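Coenzyme PQQ synthesis protein B (Methylobacterium extorquens, PDB 4Z7R) belongs to the metallo-beta-lactamase superfamily, binds zinc, and takes part in pyrroloquinoline quinone biosynthesis, possibly in transport of the cofactor or its precursor to the periplasm. Local coordinates at residues 38-42 against 53-59; 46-52 against 145-151; 110-114 against 176-180. All coordinates share one frame; numbering follows the deposited sequence.

Contact 1 (38-42 against 53-59); sequences TQSSI and LLNASPD
Q39 grips D59 twice, through backbone and side chain, and both bonds end on the same carboxylate oxygen. Q39 N lies 2.9 Å from D59 OD2 on its anti side, whereas Q39 NE2, 2.8 Å from D59 OD2, comes from above the opposite face of the carboxylate plane. Amide and carboxylate are turned 63° against each other. The long side chain of Q39 can reach back in this way because CG stands beside its own backbone N (chi1 -71°) and the chain runs on extended, crossing P58 at about a right angle. The other oxygen, D59 OD1, forms a salt bridge to R61 of the second subunit, so the one carboxylate serves the fold and the dimer; this neighbouring charge probably helps to keep it ionised.

At the far end, I42 and L54 form an antiparallel hydrogen-bonded pair, with L54 N to I42 O at 2.8 Å. Between these ends S41 OG faces two carbonyls, 2.9 Å from N55 O and 3.3 Å from L54 O, which compete for its one proton. S57 OG accepts from D59 N in an ST turn, probably helping to set the bend that presents D59 to Q39. Around the polar pairs, T38 CB lies 3.5 Å from D59 CB, and I42 CG1 meets L54 CB at 3.8 Å where Y192 of strand 188-193 covers both residues. The contact continues the hairpin of strands 41-45 and 51-54 toward helix 60-66, whose Q63 bonds to T38 and Q39; the zinc ligands D92, in helix 91-94, and H265 lie against Q39 and S40 respectively.

Contact 2 (46-52 against 145-151); sequences PDGERWL and PVPGLSV
P46 and V146 meet where the two segments pack closely without a single hydrogen bond between them. The P46 ring crosses V146 obliquely, its CG 3.7 Å from V146 CG1 and 3.4 Å from P147 O. Deeper in, L52 continues the apolar seam: CB rests on L149 CD2 at 4.0 Å, while CD2 reaches tip to tip toward V151 CG2 at 3.9 Å and also touches P145. Having CG anti to the backbone N (chi1 166°) sends the L52 branches toward these partners.

The outer side is more open to solvent and partly polar. R50 lays one guanidinium face against P147, with NH1 3.6 Å from P147 CG. D47 holds its edge in a salt bridge, OD2 taking both NE and NH2 in the guanidinium plane, NE at 2.6 Å. D47 OD1 accepts from E49 N in an Asx turn and from R50 N one residue further on, holding the loop between strands 41-45 and 51-54. Across from this loop, a type II turn from V146 to L149 carries the exposed P147 and G148. The seam joins strand 51-54 of one sheet to strand 149-159 of the other, with L149 on strands 41-45 and 179-185 and L52 on strand 81-85.

Contact 3 (110-114 against 176-180); sequences ATPGI and ETTVG
T111 and E176 exchange roles across this contact, each side chain binding the other segment's backbone. T111 OG1 donates to E176 O at 2.7 Å, coming in 29° out of the carbonyl plane. T111 is also the N-cap residue of helix 112-119, with a weak capping bond from I114 N to T111 OG1 at 3.5 Å. A chi1 of 63° puts OG1 between backbone N and carbonyl carbon, where it can accept from I114 N and donate to E176 O. E176 answers with an extended chain that crosses the P112 ring at about a right angle. Its OE1 accepts from G113 N at 3.1 Å, nearly in line with the C-O bond.

A carboxylate at the N-terminal end of a helix is probably stabilised by the helix dipole. The T111 and V179 side chains slide past each other in opposite directions, T111 CG2 coming 3.6 Å from V179 CG1. I114 lies against the backbone of E176 and T177, its CD1 3.5 Å from T177 O. The contact therefore sets the first turn of helix 112-119, just after strand 106-110 of one sheet, against the residues leading into strand 179-185 of the other. L139 packs on E176 and V179.

How the contacts relate
From the N terminus, contact 1 closes the shortest loop, bringing 53-59 back onto 38-42 around the hairpin of strands 41-45 and 51-54. Contact 2 starts inside that hairpin, at 46-52, and waits until 145-151 to close, so its segments alternate with those of contact 1; their centres lie about 17 Å apart, and both use strand 51-54. Contact 3 opens at 110-114, within the long loop of contact 2, and closes beyond it at 176-180, so these two cross as well, whereas contacts 1 and 3 follow in series. Contact 1 works within one sheet of the metallo-beta-lactamase fold; contact 2 ties that sheet, and contact 3 the helix following its strand 106-110, to the second sheet.

Contact 1 (38-42 against 53-59)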
loop_
_atom_site.group_PDB
_atom_site.type_symbol
_atom_site.label_atom_id
_atom_site.label_comp_id
_atom_site.label_asym_id
_atom_site.label_seq_id
_atom_site.Cartn_x
_atom_site.Cartn_y
_atom_site.Cartn_z
ATOM N N THR A 38 -3.943 2.262 -9.562
ATOM C CA THR A 38 -3.619 1.466 -8.389
ATOM C C THR A 38 -3.998 0.002 -8.639
ATOM O O THR A 38 -4.634 -0.320 -9.646
ATOM C CB THR A 38 -4.323 2.010 -7.134
ATOM O OG1 THR A 38 -5.736 2.090 -7.367
ATOM C CG2 THR A 38 -3.799 3.405 -6.798
ATOM N N GLN A 39 -3.603 -0.878 -7.724
ATOM C CA GLN A 39 -3.691 -2.322 -7.940
ATOM C C GLN A 39 -5.060 -2.933 -7.649
ATOM O O GLN A 39 -5.808 -2.444 -6.804
ATOM C CB GLN A 39 -2.613 -3.034 -7.122
ATOM C CG GLN A 39 -1.210 -2.801 -7.686
ATOM C CD GLN A 39 -0.110 -3.080 -6.687
ATOM O OE1 GLN A 39 0.459 -4.171 -6.659
ATOM N NE2 GLN A 39 0.207 -2.088 -5.864
ATOM N N SER A 40 -5.341 -4.020 -8.367
ATOM C CA SER A 40 -6.649 -4.670 -8.467
ATOM C C SER A 40 -7.480 -4.750 -7.189
ATOM O O SER A 40 -7.140 -5.466 -6.247
ATOM C CB SER A 40 -6.448 -6.094 -9.008
ATOM O OG SER A 40 -7.681 -6.769 -9.184
ATOM N N SER A 41 -8.591 -4.020 -7.198
ATOM C CA SER A 41 -9.585 -4.062 -6.129
ATOM C C SER A 41 -10.857 -3.359 -6.582
ATOM O O SER A 41 -10.795 -2.350 -7.286
ATOM C CB SER A 41 -9.055 -3.404 -4.853
ATOM O OG SER A 41 -10.057 -3.383 -3.848
ATOM N N ILE A 42 -12.011 -3.893 -6.191
ATOM C CA ILE A 42 -13.281 -3.224 -6.451
ATOM C C ILE A 42 -14.145 -3.249 -5.199
ATOM O O ILE A 42 -13.926 -4.055 -4.293
ATOM C CB ILE A 42 -14.074 -3.862 -7.625
ATOM C CG1 ILE A 42 -14.707 -5.190 -7.200
ATOM C CG2 ILE A 42 -13.191 -4.020 -8.871
ATOM C CD1 ILE A 42 -15.711 -5.741 -8.206
ATOM N N LEU A 53 -15.736 -5.071 0.085
ATOM C CA LEU A 53 -14.471 -4.892 -0.611
ATOM C C LEU A 53 -14.006 -6.207 -1.213
ATOM O O LEU A 53 -13.870 -7.205 -0.511
ATOM C CB LEU A 53 -13.406 -4.343 0.341
ATOM C CG LEU A 53 -12.121 -3.829 -0.303
ATOM C CD1 LEU A 53 -12.355 -2.481 -0.939
ATOM C CD2 LEU A 53 -11.011 -3.745 0.733
ATOM N N LEU A 54 -13.764 -6.209 -2.519
ATOM C CA LEU A 54 -13.221 -7.391 -3.172
ATOM C C LEU A 54 -11.727 -7.205 -3.396
ATOM O O LEU A 54 -11.310 -6.388 -4.217
ATOM C CB LEU A 54 -13.953 -7.678 -4.483
ATOM C CG LEU A 54 -15.342 -8.287 -4.242
ATOM C CD1 LEU A 54 -16.431 -7.226 -4.315
ATOM C CD2 LEU A 54 -15.629 -9.433 -5.194
ATOM N N ASN A 55 -10.945 -7.961 -2.625
ATOM C CA ASN A 55 -9.484 -7.883 -2.571
ATOM C C ASN A 55 -9.013 -6.599 -1.888
ATOM O O ASN A 55 -9.693 -5.567 -1.915
ATOM C CB ASN A 55 -8.874 -8.058 -3.971
ATOM C CG ASN A 55 -9.118 -9.442 -4.543
ATOM O OD1 ASN A 55 -8.946 -10.450 -3.856
ATOM N ND2 ASN A 55 -9.518 -9.498 -5.808
ATOM N N ALA A 56 -7.828 -6.672 -1.292
ATOM C CA ALA A 56 -7.278 -5.564 -0.517
ATOM C C ALA A 56 -5.850 -5.282 -0.975
ATOM O O ALA A 56 -4.908 -5.961 -0.564
ATOM C CB ALA A 56 -7.318 -5.838 0.976
ATOM N N SER A 57 -5.702 -4.286 -1.842
ATOM C CA SER A 57 -4.443 -4.031 -2.537
ATOM C C SER A 57 -3.465 -3.198 -1.704
ATOM O O SER A 57 -3.868 -2.549 -0.742
ATOM C CB SER A 57 -4.731 -3.333 -3.872
ATOM O OG SER A 57 -4.559 -1.933 -3.760
ATOM N N PRO A 58 -2.169 -3.218 -2.070
ATOM C CA PRO A 58 -1.182 -2.387 -1.371
ATOM C C PRO A 58 -1.511 -0.891 -1.421
ATOM O O PRO A 58 -0.982 -0.125 -0.616
ATOM C CB PRO A 58 0.121 -2.681 -2.124
ATOM C CG PRO A 58 -0.085 -4.038 -2.710
ATOM C CD PRO A 58 -1.533 -4.077 -3.087
ATOM N N ASP A 59 -2.363 -0.492 -2.361
ATOM C CA ASP A 59 -2.732 0.910 -2.537
ATOM C C ASP A 59 -4.021 1.283 -1.806
ATOM O O ASP A 59 -4.570 2.357 -2.036
ATOM C CB ASP A 59 -2.910 1.228 -4.021
ATOM C CG ASP A 59 -1.670 0.932 -4.841
ATOM O OD1 ASP A 59 -0.654 1.633 -4.664
ATOM O OD2 ASP A 59 -1.719 -0.003 -5.670
#

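Contact 2 (46-52 against 145-151)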
loop_
_atom_site.group_PDB
_atom_site.type_symbol
_atom_site.label_atom_id
_atom_site.label_comp_id
_atom_site.label_asym_id
_atom_site.label_seq_id
_atom_site.Cartn_x
_atom_site.Cartn_y
_atom_site.Cartn_z
ATOM N N PRO A 46 -25.161 -3.026 -2.345
ATOM C CA PRO A 46 -26.559 -3.142 -2.767
ATOM C C PRO A 46 -27.341 -1.847 -2.556
ATOM O O PRO A 46 -28.395 -1.669 -3.162
ATOM C CB PRO A 46 -27.095 -4.262 -1.874
ATOM C CG PRO A 46 -26.317 -4.114 -0.610
ATOM C CD PRO A 46 -24.926 -3.662 -1.035
ATOM N N ASP A 47 -26.823 -0.952 -1.718
ATOM C CA ASP A 47 -27.595 0.215 -1.296
ATOM C C ASP A 47 -26.821 1.529 -1.395
ATOM O O ASP A 47 -27.395 2.602 -1.222
ATOM C CB ASP A 47 -28.097 0.020 0.142
ATOM C CG ASP A 47 -26.977 -0.303 1.123
ATOM O OD1 ASP A 47 -25.814 0.081 0.877
ATOM O OD2 ASP A 47 -27.264 -0.943 2.152
ATOM N N GLY A 48 -25.524 1.442 -1.670
ATOM C CA GLY A 48 -24.694 2.627 -1.790
ATOM C C GLY A 48 -24.120 3.159 -0.488
ATOM O O GLY A 48 -23.444 4.187 -0.482
ATOM N N GLU A 49 -24.380 2.470 0.620
ATOM C CA GLU A 49 -23.872 2.909 1.919
ATOM C C GLU A 49 -23.054 1.817 2.607
ATOM O O GLU A 49 -22.069 2.100 3.289
ATOM C CB GLU A 49 -25.027 3.350 2.826
ATOM C CG GLU A 49 -25.804 4.544 2.286
ATOM C CD GLU A 49 -26.838 5.063 3.264
ATOM O OE1 GLU A 49 -27.539 6.039 2.925
ATOM O OE2 GLU A 49 -26.950 4.503 4.374
ATOM N N ARG A 50 -23.471 0.570 2.418
ATOM C CA ARG A 50 -22.791 -0.572 3.015
ATOM C C ARG A 50 -22.068 -1.346 1.921
ATOM O O ARG A 50 -22.692 -1.815 0.969
ATOM C CB ARG A 50 -23.792 -1.467 3.747
ATOM C CG ARG A 50 -24.444 -0.798 4.948
ATOM C CD ARG A 50 -25.584 -1.638 5.496
ATOM N NE ARG A 50 -26.682 -1.742 4.537
ATOM C CZ ARG A 50 -27.820 -2.386 4.771
ATOM N NH1 ARG A 50 -28.017 -2.990 5.935
ATOM N NH2 ARG A 50 -28.762 -2.425 3.840
ATOM N N TRP A 51 -20.753 -1.482 2.058
ATOM C CA TRP A 51 -19.938 -1.983 0.958
ATOM C C TRP A 51 -19.175 -3.263 1.264
ATOM O O TRP A 51 -18.731 -3.496 2.390
ATOM C CB TRP A 51 -18.943 -0.907 0.515
ATOM C CG TRP A 51 -19.594 0.322 -0.025
ATOM C CD1 TRP A 51 -20.141 1.344 0.691
ATOM C CD2 TRP A 51 -19.775 0.656 -1.406
ATOM N NE1 TRP A 51 -20.652 2.296 -0.157
ATOM C CE2 TRP A 51 -20.439 1.899 -1.451
ATOM C CE3 TRP A 51 -19.438 0.026 -2.609
ATOM C CZ2 TRP A 51 -20.774 2.523 -2.650
ATOM C CZ3 TRP A 51 -19.776 0.646 -3.799
ATOM C CH2 TRP A 51 -20.434 1.883 -3.810
ATOM N N LEU A 52 -19.037 -4.089 0.234
ATOM C CA LEU A 52 -18.147 -5.235 0.262
ATOM C C LEU A 52 -16.897 -4.904 -0.537
ATOM O O LEU A 52 -16.986 -4.501 -1.697
ATOM C CB LEU A 52 -18.823 -6.476 -0.321
ATOM C CG LEU A 52 -17.885 -7.645 -0.650
ATOM C CD1 LEU A 52 -17.391 -8.324 0.621
ATOM C CD2 LEU A 52 -18.560 -8.650 -1.577
ATOM N N PRO A 145 -22.760 -11.195 2.478
ATOM C CA PRO A 145 -21.884 -10.431 3.377
ATOM C C PRO A 145 -22.434 -9.044 3.696
ATOM O O PRO A 145 -22.043 -8.435 4.691
ATOM C CB PRO A 145 -20.578 -10.327 2.585
ATOM C CG PRO A 145 -21.001 -10.406 1.154
ATOM C CD PRO A 145 -22.208 -11.302 1.115
ATOM N N VAL A 146 -23.329 -8.560 2.844
ATOM C CA VAL A 146 -24.050 -7.313 3.064
ATOM C C VAL A 146 -25.514 -7.594 2.750
ATOM O O VAL A 146 -25.804 -8.269 1.765
ATOM C CB VAL A 146 -23.515 -6.161 2.175
ATOM C CG1 VAL A 146 -24.324 -4.886 2.391
ATOM C CG2 VAL A 146 -22.039 -5.906 2.446
ATOM N N PRO A 147 -26.439 -7.111 3.596
ATOM C CA PRO A 147 -27.854 -7.421 3.351
ATOM C C PRO A 147 -28.317 -6.989 1.959
ATOM O O PRO A 147 -28.193 -5.821 1.588
ATOM C CB PRO A 147 -28.578 -6.633 4.443
ATOM C CG PRO A 147 -27.575 -6.554 5.554
ATOM C CD PRO A 147 -26.247 -6.381 4.861
ATOM N N GLY A 148 -28.832 -7.946 1.196
ATOM C CA GLY A 148 -29.307 -7.689 -0.151
ATOM C C GLY A 148 -28.271 -8.028 -1.209
ATOM O O GLY A 148 -28.568 -8.023 -2.403
ATOM N N LEU A 149 -27.053 -8.327 -0.774
ATOM C CA LEU A 149 -25.978 -8.639 -1.709
ATOM C C LEU A 149 -25.552 -10.093 -1.582
ATOM O O LEU A 149 -24.943 -10.485 -0.586
ATOM C CB LEU A 149 -24.778 -7.718 -1.480
ATOM C CG LEU A 149 -23.661 -7.801 -2.525
ATOM C CD1 LEU A 149 -24.078 -7.069 -3.790
ATOM C CD2 LEU A 149 -22.364 -7.227 -1.974
ATOM N N SER A 150 -25.867 -10.888 -2.599
ATOM C CA SER A 150 -25.500 -12.298 -2.604
ATOM C C SER A 150 -24.228 -12.523 -3.406
ATOM O O SER A 150 -24.065 -11.985 -4.504
ATOM C CB SER A 150 -26.640 -13.150 -3.166
ATOM O OG SER A 150 -27.026 -12.694 -4.452
ATOM N N VAL A 151 -23.326 -13.321 -2.846
ATOM C CA VAL A 151 -22.044 -13.610 -3.479
ATOM C C VAL A 151 -21.811 -15.117 -3.560
ATOM O O VAL A 151 -22.024 -15.837 -2.586
ATOM C CB VAL A 151 -20.873 -12.951 -2.714
ATOM C CG1 VAL A 151 -19.558 -13.186 -3.431
ATOM C CG2 VAL A 151 -21.124 -11.456 -2.521
#

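Contact 3 (110-114 against 176-180)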
loop_
_atom_site.group_PDB
_atom_site.type_symbol
_atom_site.label_atom_id
_atom_site.label_comp_id
_atom_site.label_asym_id
_atom_site.label_seq_id
_atom_site.Cartn_x
_atom_site.Cartn_y
_atom_site.Cartn_z
ATOM N N ALA A 110 -12.855 -15.742 2.580
ATOM C CA ALA A 110 -12.030 -16.393 1.564
ATOM C C ALA A 110 -12.266 -17.899 1.595
ATOM O O ALA A 110 -12.912 -18.411 2.506
ATOM C CB ALA A 110 -10.555 -16.077 1.772
ATOM N N THR A 111 -11.770 -18.604 0.585
ATOM C CA THR A 111 -11.811 -20.061 0.605
ATOM C C THR A 111 -10.932 -20.552 1.755
ATOM O O THR A 111 -10.066 -19.808 2.222
ATOM C CB THR A 111 -11.334 -20.661 -0.726
ATOM O OG1 THR A 111 -9.964 -20.304 -0.952
ATOM C CG2 THR A 111 -12.193 -20.151 -1.872
ATOM N N PRO A 112 -11.151 -21.794 2.226
ATOM C CA PRO A 112 -10.332 -22.299 3.335
ATOM C C PRO A 112 -8.831 -22.253 3.046
ATOM O O PRO A 112 -8.052 -21.901 3.930
ATOM C CB PRO A 112 -10.813 -23.744 3.490
ATOM C CG PRO A 112 -12.230 -23.707 3.025
ATOM C CD PRO A 112 -12.229 -22.738 1.872
ATOM N N GLY A 113 -8.439 -22.589 1.822
ATOM C CA GLY A 113 -7.036 -22.577 1.448
ATOM C C GLY A 113 -6.397 -21.200 1.510
ATOM O O GLY A 113 -5.284 -21.046 2.015
ATOM N N ILE A 114 -7.103 -20.194 1.004
ATOM C CA ILE A 114 -6.570 -18.835 0.969
ATOM C C ILE A 114 -6.518 -18.202 2.360
ATOM O O ILE A 114 -5.499 -17.619 2.736
ATOM C CB ILE A 114 -7.390 -17.940 0.017
ATOM C CG1 ILE A 114 -7.119 -18.348 -1.429
ATOM C CG2 ILE A 114 -7.020 -16.476 0.196
ATOM C CD1 ILE A 114 -5.640 -18.322 -1.796
ATOM N N GLU A 176 -9.172 -24.290 -4.763
ATOM C CA GLU A 176 -9.600 -23.211 -3.877
ATOM C C GLU A 176 -8.662 -22.010 -3.964
ATOM O O GLU A 176 -8.939 -20.954 -3.401
ATOM C CB GLU A 176 -9.664 -23.693 -2.425
ATOM C CG GLU A 176 -10.790 -24.660 -2.108
ATOM C CD GLU A 176 -10.820 -25.028 -0.637
ATOM O OE1 GLU A 176 -9.873 -24.649 0.086
ATOM O OE2 GLU A 176 -11.788 -25.688 -0.200
ATOM N N THR A 177 -7.544 -22.185 -4.664
ATOM C CA THR A 177 -6.490 -21.178 -4.708
ATOM C C THR A 177 -6.894 -19.946 -5.520
ATOM O O THR A 177 -6.517 -18.826 -5.185
ATOM C CB THR A 177 -5.188 -21.781 -5.286
ATOM O OG1 THR A 177 -4.761 -22.864 -4.453
ATOM C CG2 THR A 177 -4.082 -20.742 -5.356
ATOM N N THR A 178 -7.666 -20.149 -6.582
ATOM C CA THR A 178 -8.129 -19.030 -7.396
ATOM C C THR A 178 -9.616 -19.162 -7.694
ATOM O O THR A 178 -10.065 -20.187 -8.201
ATOM C CB THR A 178 -7.355 -18.930 -8.729
ATOM O OG1 THR A 178 -5.949 -19.062 -8.487
ATOM C CG2 THR A 178 -7.628 -17.593 -9.404
ATOM N N VAL A 179 -10.377 -18.126 -7.362
ATOM C CA VAL A 179 -11.816 -18.136 -7.588
ATOM C C VAL A 179 -12.306 -16.932 -8.384
ATOM O O VAL A 179 -11.678 -15.870 -8.392
ATOM C CB VAL A 179 -12.603 -18.195 -6.260
ATOM C CG1 VAL A 179 -12.183 -19.404 -5.440
ATOM C CG2 VAL A 179 -12.433 -16.901 -5.473
ATOM N N GLY A 180 -13.423 -17.124 -9.072
ATOM C CA GLY A 180 -14.149 -16.025 -9.674
ATOM C C GLY A 180 -15.357 -15.822 -8.781
ATOM O O GLY A 180 -15.666 -16.679 -7.955
#